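Local coordinates for aspartate aminotransferase (Plasmodium falciparum, PDB 3K7Y) that catalyses the pyridoxal-phosphate-dependent transfer of the amino group from L-aspartate to 2-oxoglutarate, giving oxaloacetate and L-glutamate, and works as a homodimer, at the interface of chains A and B. Coordinates in Å, arbitrary orientation; residue numbers count along the deposited sequence, not the author numbering. Chains: chain A/B, Aspartate aminotransferase.

The interface of chains A and B. Residues chain A 10-11, 21; chain B 273, 276.
A:Asn10 meets B:Asn276 amide to amide across the dimer interface. The two side chains run slantwise past each other, with their amide planes 29° apart. B:Asn276 ND2 donates a weak, bent hydrogen bond to A:Asn10 OD1, 3.3 Å long and 131° at the hydrogen. B:Asn276 ND2 also lies 3.2 Å from A:Asn10 ND2. As modelled this sets two amide NH2 groups against each other, and at 2.8 Å resolution the amide orientations are not secure; a flip of the B:Asn276 amide would put an acceptor beside A:Asn10 ND2, but would also lose the present bond and set two oxygens against each other.

Within chain A, the amide is steadied by its own backbone. The CG of A:Asn10 points away from the backbone N (chi1 -152°) and stays beside the carbonyl carbon, and the further turn about CB-CG swings OD1 towards the next peptide. A:Asn10 OD1 accepts a hydrogen bond of 2.8 Å from A:Ile11 N, the donor tilted well away from the carbonyl plane. OD1 thus links the backbone of its own segment to the partner's amide, and the bond limits rotation of the group.

Nonpolar contact is slight. The B:Ile273 side chain flanks A:Asn10, CG1 lying 4.4 Å from A:Asn10 CB. The A:Ile11 CD1 methyl reaches towards the main chain of B:Asn276, 4.1 Å from its carbonyl carbon C.

A:Arg21 approaches B:Asn276 from the opposite direction through an extended chain. A:Arg21 NH2 stops 3.7 Å from B:Asn276 ND2, with the guanidinium plane steeply inclined to the amide; this is a loose approach of two nitrogens as modelled.

B:Ile273 and B:Asn276 lie about one turn apart on helix 268-283. Against this helix runs the extended N-terminal segment of chain A, between 3-10 helix 4-7 and helix 15-23, the latter carrying A:Arg21. The N-terminal arm thus reaches over the partner subunit, and the two-fold axis repeats the contact with the chains exchanged, adding a small peripheral patch to the homodimer.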
# COMPACT_ATOMS: atom_id res chain seq x y z
N ASN A 10 5.71 7.98 -23.26
CA ASN A 10 6.41 7.09 -22.36
C ASN A 10 7.50 7.85 -21.58
O ASN A 10 7.97 8.91 -22.02
CB ASN A 10 6.99 5.91 -23.12
CG ASN A 10 7.12 4.68 -22.26
OD1 ASN A 10 6.98 4.74 -21.05
ND2 ASN A 10 7.39 3.54 -22.89
N ILE A 11 7.90 7.32 -20.42
CA ILE A 11 8.80 8.03 -19.50
C ILE A 11 10.15 7.37 -19.25
O ILE A 11 10.25 6.15 -19.12
CB ILE A 11 8.16 8.26 -18.10
CG1 ILE A 11 7.21 7.11 -17.72
CG2 ILE A 11 7.54 9.66 -18.01
CD1 ILE A 11 5.85 7.11 -18.41
N ARG A 21 16.07 -3.65 -16.47
CA ARG A 21 15.78 -4.07 -17.84
C ARG A 21 16.99 -4.82 -18.35
O ARG A 21 16.93 -6.03 -18.57
CB ARG A 21 15.49 -2.86 -18.75
CG ARG A 21 14.02 -2.39 -18.76
CD ARG A 21 13.72 -1.37 -19.86
NE ARG A 21 12.28 -1.19 -20.06
CZ ARG A 21 11.71 -0.54 -21.08
NH1 ARG A 21 12.46 0.01 -22.03
NH2 ARG A 21 10.39 -0.45 -21.16
N ILE B 273 2.67 1.25 -22.86
CA ILE B 273 2.83 2.62 -22.34
C ILE B 273 2.13 2.81 -20.98
O ILE B 273 2.79 3.04 -19.97
CB ILE B 273 2.32 3.70 -23.33
CG1 ILE B 273 3.32 3.94 -24.47
CG2 ILE B 273 2.05 5.02 -22.62
CD1 ILE B 273 2.89 5.03 -25.48
N ASN B 276 3.98 1.53 -18.09
CA ASN B 276 5.10 2.35 -17.63
C ASN B 276 4.64 3.58 -16.84
O ASN B 276 5.20 3.87 -15.78
CB ASN B 276 6.03 2.74 -18.78
CG ASN B 276 7.04 1.62 -19.14
OD1 ASN B 276 7.47 0.84 -18.30
ND2 ASN B 276 7.42 1.57 -20.42